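Local coordinates for protein D,D-dipeptidase/D,D-carboxypeptidase (Enterococcus faecalis, PDB 4MUQ) that acts as a zinc-dependent D,D-peptidase of vancomycin resistance, probably cleaving D-Ala-D-Ala dipeptides and terminal D-alanine from peptidoglycan precursors, at residues A143-Y152 against H168-K178; T225-Q236 against D243-R251. All blocks are in the same frame, centred on the assembly; numbering follows the deposited sequence.

Contact 1 (A143-Y152 against H168-K178). With ZN (zinc ion), chain B; LY0 ((2R)-3-[(R)-[(1R)-1-aminoethyl](hydroxy)phosphoryl]-2-methylpropanoic acid), chain C; 2D8 ((2R)-3-[(R)-[(1S)-1-aminoethyl](hydroxy)phosphoryl]-2-methylpropanoic acid), chain D.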
# COMPACT_ATOMS: atom_id res chain seq x y z
N ALA A 143 -10.89 0.67 6.69
CA ALA A 143 -9.56 0.36 6.20
C ALA A 143 -8.42 1.24 6.74
O ALA A 143 -7.38 0.71 7.15
CB ALA A 143 -9.55 0.33 4.66
N PRO A 144 -8.60 2.58 6.76
CA PRO A 144 -7.47 3.41 7.19
C PRO A 144 -7.11 3.26 8.67
O PRO A 144 -5.99 3.59 9.06
CB PRO A 144 -7.94 4.84 6.88
CG PRO A 144 -8.95 4.66 5.77
CD PRO A 144 -9.68 3.40 6.16
N ASP A 145 -8.04 2.75 9.48
CA ASP A 145 -7.74 2.46 10.87
C ASP A 145 -6.81 1.26 11.02
O ASP A 145 -6.26 1.03 12.10
CB ASP A 145 -9.03 2.22 11.67
CG ASP A 145 -9.85 3.49 11.85
OD1 ASP A 145 -9.25 4.59 11.89
OD2 ASP A 145 -11.09 3.38 11.96
N TYR A 146 -6.63 0.49 9.94
CA TYR A 146 -5.87 -0.76 10.01
C TYR A 146 -4.65 -0.78 9.11
O TYR A 146 -3.89 -1.75 9.12
CB TYR A 146 -6.77 -1.96 9.70
CG TYR A 146 -7.78 -2.24 10.78
CD1 TYR A 146 -7.52 -3.20 11.76
CD2 TYR A 146 -8.98 -1.55 10.84
CE1 TYR A 146 -8.44 -3.46 12.76
CE2 TYR A 146 -9.90 -1.80 11.84
CZ TYR A 146 -9.63 -2.76 12.79
OH TYR A 146 -10.54 -3.01 13.79
N GLY A 147 -4.43 0.27 8.32
CA GLY A 147 -3.26 0.31 7.48
C GLY A 147 -3.51 0.33 5.98
O GLY A 147 -2.56 0.40 5.20
N PHE A 148 -4.78 0.26 5.58
CA PHE A 148 -5.13 0.25 4.15
C PHE A 148 -5.69 1.58 3.67
O PHE A 148 -6.31 2.33 4.44
CB PHE A 148 -6.18 -0.84 3.87
CG PHE A 148 -5.61 -2.21 3.58
CD1 PHE A 148 -5.16 -2.54 2.30
CD2 PHE A 148 -5.57 -3.19 4.57
CE1 PHE A 148 -4.67 -3.80 2.03
CE2 PHE A 148 -5.08 -4.46 4.29
CZ PHE A 148 -4.63 -4.76 3.01
N THR A 149 -5.47 1.88 2.39
CA THR A 149 -6.01 3.09 1.77
C THR A 149 -6.63 2.71 0.42
O THR A 149 -6.12 1.82 -0.26
CB THR A 149 -4.92 4.19 1.61
OG1 THR A 149 -5.53 5.44 1.29
CG2 THR A 149 -3.88 3.83 0.54
N GLN A 150 -7.70 3.39 0.01
CA GLN A 150 -8.18 3.19 -1.35
C GLN A 150 -7.23 3.98 -2.26
O GLN A 150 -7.06 5.19 -2.11
CB GLN A 150 -9.60 3.68 -1.53
CG GLN A 150 -10.16 3.33 -2.89
CD GLN A 150 -11.51 3.93 -3.13
OE1 GLN A 150 -12.31 4.10 -2.20
NE2 GLN A 150 -11.78 4.28 -4.38
N ARG A 151 -6.61 3.27 -3.18
CA ARG A 151 -5.44 3.80 -3.87
C ARG A 151 -5.72 4.86 -4.92
O ARG A 151 -4.96 5.84 -5.04
CB ARG A 151 -4.65 2.64 -4.47
CG ARG A 151 -3.34 3.04 -5.14
CD ARG A 151 -2.38 3.64 -4.13
NE ARG A 151 -1.08 3.96 -4.73
CZ ARG A 151 -0.80 5.11 -5.34
NH1 ARG A 151 -1.72 6.05 -5.48
NH2 ARG A 151 0.43 5.30 -5.82
N TYR A 152 -6.80 4.67 -5.69
CA TYR A 152 -7.03 5.44 -6.91
C TYR A 152 -8.37 6.14 -6.85
O TYR A 152 -9.41 5.59 -7.23
CB TYR A 152 -6.95 4.51 -8.13
CG TYR A 152 -5.63 3.79 -8.28
CD1 TYR A 152 -4.44 4.50 -8.45
CD2 TYR A 152 -5.56 2.41 -8.26
CE1 TYR A 152 -3.22 3.85 -8.57
CE2 TYR A 152 -4.34 1.74 -8.40
CZ TYR A 152 -3.17 2.47 -8.55
OH TYR A 152 -1.95 1.83 -8.67
N HIS A 168 -9.61 -1.18 -5.53
CA HIS A 168 -8.18 -1.44 -5.32
C HIS A 168 -7.67 -0.78 -4.04
O HIS A 168 -7.70 0.45 -3.90
CB HIS A 168 -7.39 -0.99 -6.55
CG HIS A 168 -5.90 -1.16 -6.44
ND1 HIS A 168 -5.18 -2.03 -7.24
CD2 HIS A 168 -5.00 -0.53 -5.65
CE1 HIS A 168 -3.90 -1.94 -6.93
NE2 HIS A 168 -3.76 -1.03 -5.98
N PHE A 169 -7.17 -1.61 -3.12
CA PHE A 169 -6.70 -1.12 -1.83
C PHE A 169 -5.24 -1.43 -1.63
O PHE A 169 -4.76 -2.50 -2.01
CB PHE A 169 -7.56 -1.71 -0.69
CG PHE A 169 -8.94 -1.15 -0.67
CD1 PHE A 169 -9.25 -0.07 0.15
CD2 PHE A 169 -9.91 -1.64 -1.53
CE1 PHE A 169 -10.52 0.49 0.15
CE2 PHE A 169 -11.19 -1.08 -1.54
CZ PHE A 169 -11.49 -0.01 -0.69
N ARG A 170 -4.53 -0.48 -1.04
CA ARG A 170 -3.09 -0.60 -0.84
C ARG A 170 -2.76 -0.54 0.65
O ARG A 170 -3.24 0.36 1.35
CB ARG A 170 -2.38 0.55 -1.58
CG ARG A 170 -0.93 0.83 -1.15
CD ARG A 170 0.03 -0.31 -1.45
NE ARG A 170 1.30 -0.01 -0.79
CZ ARG A 170 2.30 0.67 -1.34
NH1 ARG A 170 2.22 1.10 -2.59
NH2 ARG A 170 3.40 0.91 -0.62
N TYR A 171 -1.98 -1.51 1.12
CA TYR A 171 -1.49 -1.46 2.49
C TYR A 171 -0.26 -0.57 2.58
O TYR A 171 0.73 -0.82 1.88
CB TYR A 171 -1.14 -2.86 2.97
CG TYR A 171 -0.69 -2.91 4.41
CD1 TYR A 171 -1.62 -2.92 5.43
CD2 TYR A 171 0.65 -2.94 4.74
CE1 TYR A 171 -1.22 -2.97 6.75
CE2 TYR A 171 1.07 -3.00 6.06
CZ TYR A 171 0.12 -3.01 7.06
OH TYR A 171 0.50 -3.06 8.38
N VAL A 172 -0.33 0.45 3.44
CA VAL A 172 0.84 1.29 3.75
C VAL A 172 1.22 1.17 5.22
O VAL A 172 2.31 1.60 5.62
CB VAL A 172 0.60 2.78 3.41
CG1 VAL A 172 0.54 2.97 1.91
CG2 VAL A 172 -0.66 3.30 4.09
N GLY A 173 0.34 0.59 6.03
CA GLY A 173 0.56 0.48 7.45
C GLY A 173 -0.02 1.64 8.24
O GLY A 173 -0.14 2.76 7.74
N TYR A 174 -0.39 1.35 9.48
CA TYR A 174 -0.84 2.37 10.42
C TYR A 174 0.41 3.03 11.02
O TYR A 174 1.39 2.34 11.29
CB TYR A 174 -1.66 1.70 11.51
CG TYR A 174 -2.35 2.63 12.47
CD1 TYR A 174 -3.60 3.17 12.18
CD2 TYR A 174 -1.77 2.94 13.69
CE1 TYR A 174 -4.23 4.02 13.06
CE2 TYR A 174 -2.40 3.79 14.59
CZ TYR A 174 -3.63 4.32 14.26
OH TYR A 174 -4.27 5.17 15.15
N PRO A 175 0.38 4.35 11.27
CA PRO A 175 -0.74 5.30 11.12
C PRO A 175 -0.74 6.03 9.78
O PRO A 175 -1.56 6.94 9.59
CB PRO A 175 -0.46 6.30 12.24
CG PRO A 175 1.04 6.37 12.27
CD PRO A 175 1.53 4.97 11.94
N HIS A 176 0.15 5.66 8.87
CA HIS A 176 0.24 6.34 7.59
C HIS A 176 -1.10 6.39 6.88
O HIS A 176 -1.47 7.43 6.34
CB HIS A 176 1.30 5.67 6.71
CG HIS A 176 2.59 5.48 7.43
ND1 HIS A 176 3.47 6.52 7.67
CD2 HIS A 176 3.10 4.39 8.05
CE1 HIS A 176 4.49 6.06 8.38
NE2 HIS A 176 4.28 4.77 8.62
N SER A 177 -1.83 5.28 6.88
CA SER A 177 -3.13 5.23 6.22
C SER A 177 -4.13 6.22 6.83
O SER A 177 -4.96 6.79 6.12
CB SER A 177 -3.70 3.81 6.26
OG SER A 177 -3.76 3.34 7.58
N LYS A 178 -4.03 6.42 8.14
CA LYS A 178 -4.92 7.32 8.84
C LYS A 178 -4.56 8.77 8.55
O LYS A 178 -5.45 9.61 8.34
CB LYS A 178 -4.88 7.06 10.35
CG LYS A 178 -5.97 7.77 11.13
CD LYS A 178 -7.34 7.25 10.73
CE LYS A 178 -8.41 7.86 11.62
NZ LYS A 178 -9.75 7.28 11.31
ZN ZN B . -5.75 -3.72 -8.30
P LY0 C . -5.97 -3.10 -11.09
C1 LY0 C . -6.06 -4.46 -13.34
N1 LY0 C . -7.86 -3.01 -12.97
C2 LY0 C . -7.03 -3.94 -12.30
C4 LY0 C . -5.04 -1.76 -11.89
C5 LY0 C . -3.77 -1.38 -11.17
C6 LY0 C . -2.67 -2.37 -11.53
C7 LY0 C . -3.42 0.04 -11.56
O31 LY0 C . -4.95 -4.12 -10.54
O32 LY0 C . -6.83 -2.64 -9.87
O61 LY0 C . -1.83 -2.59 -10.66
O62 LY0 C . -2.63 -2.85 -12.64
C4 2D8 D . -5.03 -1.75 -11.88
C5 2D8 D . -3.77 -1.38 -11.17
C6 2D8 D . -2.67 -2.37 -11.53
C7 2D8 D . -3.41 0.04 -11.56
N1 2D8 D . -7.91 -4.77 -11.74
P 2D8 D . -5.97 -3.09 -11.09
C1 2D8 D . -6.09 -4.46 -13.34
C2 2D8 D . -7.05 -3.83 -12.35
O31 2D8 D . -4.95 -4.13 -10.55
O32 2D8 D . -6.83 -2.64 -9.87
O61 2D8 D . -1.83 -2.59 -10.66
O62 2D8 D . -2.63 -2.85 -12.64
O HOH W 1 -7.48 5.24 13.77
O HOH W 2 -0.83 -1.57 10.16
O HOH W 3 -6.35 6.47 3.65
O HOH W 4 -8.30 2.32 -5.82
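Thr-149 and Arg-170 form the antiparallel hydrogen-bonded pair at the heart of this contact, Thr-149 N reaching Arg-170 O at 2.9 Å and Arg-170 N returning to Thr-149 O. Next to it the packing is aromatic: the edge of the Tyr-171 ring meets the face of Phe-148, planes 71° apart, while Tyr-171 CB sits over that same ring, 4.0 Å from its centroid. Gly-147 O takes two donors at the end of the strand pair, Val-172 N almost head-on and Gly-173 N on a lone pair in the carbonyl plane. Ser-177 then ties the helix start to the loop, OG donating to Pro-144 O at 2.7 Å.

At the zinc end, His-168 binds the zinc ion through ND1 (2.1 Å), and Tyr-152 CE2 lies above the centre of the imidazole, 3.6 Å from its plane. CG of His-168 stands anti to the backbone N (chi1 178°), which carries the ring out past the strand to the metal; His-108 and Asp-115 complete the protein ligands, and the phosphinate oxygens add theirs. Glu-107 bonds His-168 NE2 and also pairs with Arg-151 and Arg-170, a second shell that probably fixes the imidazole's rotation.

The outer side is looser and wetter. Exposed Asp-145 forms a salt bridge with Lys-178, the two side chains lying alongside, OD1 to NZ 2.8 Å on the syn side of the carboxylate, and a water also donates to OD1. Another water joins Tyr-146 O, Tyr-171 OH and Tyr-174 N.

In the sheet of this Hedgehog/DD-peptidase fold, strand 148-150 is outermost and strand 168-171 lies between it and strand 113-118; Val-51 of helix 49-62 packs on Phe-148 and Tyr-171, and Leu-187 of helix 187-194 packs on Arg-151 and Arg-170.

Contact 2 (T225-Q236 against D243-R251); sequences TLIKIPENCVYQ and DGFVVTIWR. With PE3 (3,6,9,12,15,18,21,24,27,30,33,36,39-tridecaoxahentetracontane-1,41-diol), chain I.
Trp-250 and Gln-236 cross on one face of a beta hairpin, the amide and indole planes 50° apart. Trp-250 NE1 donates to Gln-236 OE1 at 3.2 Å; the acceptor lies near the indole plane, whereas the donor stands above the amide plane, not on a lone pair. Gln-236 CG is beside its own backbone N (chi1 -66°), and the chain runs extended from there to bring OE1 to the indole edge. A polyethylene glycol molecule rests C42 over one face of the indole, so this side is accessible to solvent additives.

Beneath these side chains the backbones are locked by Gln-236 and Thr-248, an antiparallel hydrogen-bonded pair, Gln-236 N to Thr-248 O and Thr-248 N to Gln-236 O, each 2.8 Å. Trp-250 N bonds Val-234 O as well.

On the reverse face a mainly apolar set of side chains, Phe-245, Val-247 and Ile-249, packs against strand 225-230. Ile-229 and Val-247 meet tip to tip, CD1 to CG1 3.8 Å, while Ile-229 crosses Ile-249 at a slant with their CD1 atoms 3.7 Å apart. The same Ile-249 CD1 touches Tyr-235 CB at 3.6 Å, and its CG2 branch reaches Cys-233 SG. Farther along, Ile-227 and Val-247 slide past each other in opposite directions, CD1 to CG2 3.9 Å, as do Thr-225 and Phe-245, where Thr-225 OG1, hydrogen-bonded to Lys-221 N, lies near the plane of the ring at its edge.

The axes of strands 225-230 and 244-250 run nearly parallel (13°) but 8.8 Å apart, a face-to-face separation rather than pairing. With strand 3-9 bonded to 224-230, this is layered beta packing: a two-stranded antiparallel sheet packed face to face on the four-stranded sheet that contains the hairpin 234-239/244-250.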
# COMPACT_ATOMS: atom_id res chain seq x y z
N THR A 225 23.36 4.99 4.44
CA THR A 225 22.57 5.99 5.14
C THR A 225 22.53 5.60 6.61
O THR A 225 22.30 4.44 6.94
CB THR A 225 21.14 6.06 4.56
OG1 THR A 225 21.21 6.45 3.19
CG2 THR A 225 20.29 7.06 5.32
N LEU A 226 22.78 6.56 7.49
CA LEU A 226 22.78 6.28 8.92
C LEU A 226 21.56 6.87 9.60
O LEU A 226 21.26 8.06 9.45
CB LEU A 226 24.06 6.82 9.56
CG LEU A 226 25.32 6.25 8.93
CD1 LEU A 226 26.55 6.98 9.47
CD2 LEU A 226 25.42 4.77 9.20
N ILE A 227 20.85 6.02 10.33
CA ILE A 227 19.64 6.40 11.04
C ILE A 227 19.82 6.02 12.50
O ILE A 227 20.37 4.95 12.80
CB ILE A 227 18.41 5.67 10.46
CG1 ILE A 227 18.16 6.12 9.02
CG2 ILE A 227 17.17 5.93 11.31
CD1 ILE A 227 16.97 5.44 8.36
N LYS A 228 19.40 6.88 13.42
CA LYS A 228 19.44 6.49 14.83
C LYS A 228 18.05 6.31 15.44
O LYS A 228 17.12 7.07 15.16
CB LYS A 228 20.33 7.43 15.66
CG LYS A 228 19.89 8.87 15.69
CD LYS A 228 20.70 9.62 16.74
CE LYS A 228 20.13 10.99 16.98
NZ LYS A 228 18.69 10.95 17.37
N ILE A 229 17.94 5.27 16.27
CA ILE A 229 16.66 4.82 16.80
C ILE A 229 16.84 4.58 18.30
O ILE A 229 17.90 4.10 18.72
CB ILE A 229 16.27 3.48 16.16
CG1 ILE A 229 16.27 3.57 14.63
CG2 ILE A 229 14.91 3.01 16.66
CD1 ILE A 229 15.13 4.37 14.06
N PRO A 230 15.83 4.92 19.10
CA PRO A 230 15.90 4.52 20.51
C PRO A 230 15.80 3.00 20.65
O PRO A 230 14.98 2.37 19.98
CB PRO A 230 14.67 5.18 21.13
CG PRO A 230 14.35 6.32 20.22
CD PRO A 230 14.71 5.84 18.84
N GLU A 231 16.63 2.42 21.51
CA GLU A 231 16.48 1.03 21.91
C GLU A 231 15.15 0.89 22.62
O GLU A 231 14.57 -0.20 22.70
CB GLU A 231 17.60 0.64 22.88
CG GLU A 231 19.00 0.70 22.30
CD GLU A 231 19.56 -0.67 21.96
OE1 GLU A 231 18.98 -1.34 21.08
OE2 GLU A 231 20.56 -1.08 22.59
N ASN A 232 14.67 2.02 23.13
CA ASN A 232 13.45 2.10 23.92
C ASN A 232 12.21 2.34 23.07
O ASN A 232 11.33 3.12 23.44
CB ASN A 232 13.60 3.22 24.94
CG ASN A 232 12.60 3.13 26.07
OD1 ASN A 232 12.22 2.04 26.49
ND2 ASN A 232 12.18 4.28 26.58
N CYS A 233 12.13 1.67 21.92
CA CYS A 233 10.96 1.82 21.06
C CYS A 233 10.77 0.67 20.08
O CYS A 233 11.71 -0.02 19.69
CB CYS A 233 11.02 3.15 20.30
SG CYS A 233 12.15 3.15 18.89
N VAL A 234 9.51 0.46 19.71
CA VAL A 234 9.16 -0.35 18.56
C VAL A 234 9.22 0.60 17.37
O VAL A 234 8.70 1.72 17.45
CB VAL A 234 7.74 -0.92 18.70
CG1 VAL A 234 7.27 -1.52 17.39
CG2 VAL A 234 7.70 -1.96 19.80
N TYR A 235 9.87 0.18 16.29
CA TYR A 235 10.04 1.06 15.14
C TYR A 235 9.92 0.32 13.81
O TYR A 235 10.09 -0.90 13.76
CB TYR A 235 11.40 1.76 15.19
CG TYR A 235 12.57 0.86 14.88
CD1 TYR A 235 13.11 0.81 13.60
CD2 TYR A 235 13.13 0.05 15.86
CE1 TYR A 235 14.18 -0.01 13.31
CE2 TYR A 235 14.20 -0.77 15.58
CZ TYR A 235 14.72 -0.79 14.31
OH TYR A 235 15.78 -1.62 14.03
N GLN A 236 9.65 1.08 12.76
CA GLN A 236 9.63 0.56 11.40
C GLN A 236 10.40 1.51 10.51
O GLN A 236 10.44 2.72 10.76
CB GLN A 236 8.20 0.50 10.86
CG GLN A 236 7.29 -0.48 11.56
CD GLN A 236 5.83 -0.14 11.33
OE1 GLN A 236 5.33 0.87 11.84
NE2 GLN A 236 5.14 -0.95 10.53
N ASP A 243 13.94 8.04 -3.18
CA ASP A 243 15.08 8.83 -2.77
C ASP A 243 15.43 8.74 -1.30
O ASP A 243 16.35 9.41 -0.87
CB ASP A 243 14.87 10.30 -3.17
CG ASP A 243 13.55 10.88 -2.65
OD1 ASP A 243 13.10 10.45 -1.56
OD2 ASP A 243 12.97 11.76 -3.32
N GLY A 244 14.72 7.95 -0.52
CA GLY A 244 15.00 7.92 0.91
C GLY A 244 14.10 7.00 1.71
O GLY A 244 13.43 6.10 1.18
N PHE A 245 14.08 7.26 3.02
CA PHE A 245 13.46 6.37 3.97
C PHE A 245 12.45 7.11 4.82
O PHE A 245 12.61 8.31 5.11
CB PHE A 245 14.53 5.73 4.87
CG PHE A 245 15.59 4.97 4.13
CD1 PHE A 245 15.35 3.66 3.70
CD2 PHE A 245 16.81 5.55 3.84
CE1 PHE A 245 16.32 2.95 3.02
CE2 PHE A 245 17.79 4.84 3.14
CZ PHE A 245 17.54 3.54 2.73
N VAL A 246 11.40 6.39 5.23
CA VAL A 246 10.45 6.89 6.21
C VAL A 246 10.57 6.03 7.46
O VAL A 246 10.48 4.80 7.41
CB VAL A 246 9.02 6.84 5.66
CG1 VAL A 246 8.03 7.30 6.73
CG2 VAL A 246 8.91 7.72 4.44
N VAL A 247 10.77 6.70 8.59
CA VAL A 247 10.97 6.04 9.87
C VAL A 247 9.76 6.29 10.76
O VAL A 247 9.32 7.44 10.92
CB VAL A 247 12.24 6.58 10.58
CG1 VAL A 247 12.45 5.88 11.91
CG2 VAL A 247 13.45 6.41 9.67
N THR A 248 9.23 5.21 11.35
CA THR A 248 8.07 5.28 12.23
C THR A 248 8.48 4.78 13.61
O THR A 248 8.92 3.64 13.75
CB THR A 248 6.89 4.43 11.68
OG1 THR A 248 6.57 4.87 10.36
CG2 THR A 248 5.66 4.58 12.56
N ILE A 249 8.34 5.64 14.62
CA ILE A 249 8.76 5.31 15.98
C ILE A 249 7.55 5.31 16.90
O ILE A 249 6.81 6.29 16.96
CB ILE A 249 9.75 6.36 16.51
CG1 ILE A 249 10.94 6.54 15.57
CG2 ILE A 249 10.20 6.00 17.93
CD1 ILE A 249 11.75 5.30 15.38
N TRP A 250 7.34 4.20 17.61
CA TRP A 250 6.24 4.09 18.54
C TRP A 250 6.78 4.38 19.94
O TRP A 250 7.67 3.69 20.45
CB TRP A 250 5.60 2.69 18.43
CG TRP A 250 5.14 2.36 17.02
CD1 TRP A 250 5.93 2.26 15.90
CD2 TRP A 250 3.80 2.10 16.58
NE1 TRP A 250 5.15 1.94 14.80
CE2 TRP A 250 3.84 1.84 15.20
CE3 TRP A 250 2.56 2.05 17.24
CZ2 TRP A 250 2.70 1.54 14.45
CZ3 TRP A 250 1.43 1.75 16.50
CH2 TRP A 250 1.50 1.50 15.12
N ARG A 251 6.26 5.45 20.55
CA ARG A 251 6.76 5.95 21.82
C ARG A 251 6.24 5.15 23.01
O ARG A 251 5.31 4.37 22.88
CB ARG A 251 6.42 7.43 21.98
CG ARG A 251 7.18 8.34 21.04
CD ARG A 251 8.68 8.19 21.25
NE ARG A 251 9.45 9.21 20.55
CZ ARG A 251 10.75 9.41 20.74
NH1 ARG A 251 11.41 8.66 21.61
NH2 ARG A 251 11.39 10.36 20.06
O43 PE3 I . 3.50 -2.44 17.29
C42 PE3 I . 3.11 -1.98 15.99
C41 PE3 I . 3.86 -2.75 14.89
O40 PE3 I . 5.29 -2.59 15.02
C39 PE3 I . 5.96 -3.32 13.96
C38 PE3 I . 7.49 -3.20 14.02
O37 PE3 I . 8.02 -3.71 15.26
O HOH W 5 8.23 3.54 8.52

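How the contacts relate
Contact 1 is largely buried near the middle of the chain and includes a zinc ligand, whereas contact 2 is partly buried, its centre about 19 Å from the centre of the chain and away from the annotated sites. Both use antiparallel strand pairing, and each involves an outermost strand of a four-stranded sheet with 1-2-4-3 order, but the sheets are different. Contact 1 combines metal coordination, charged second-shell groups and aromatic packing; contact 2 combines hairpin backbone bonds and a Trp-Gln side-chain bond with largely apolar packing between two sheet layers. The segments meet directly: His-176 NE2 is hydrogen-bonded to Thr-248 OG1 at 2.9 Å, joining the helix start after strand 168-171 to the C-terminal sheet.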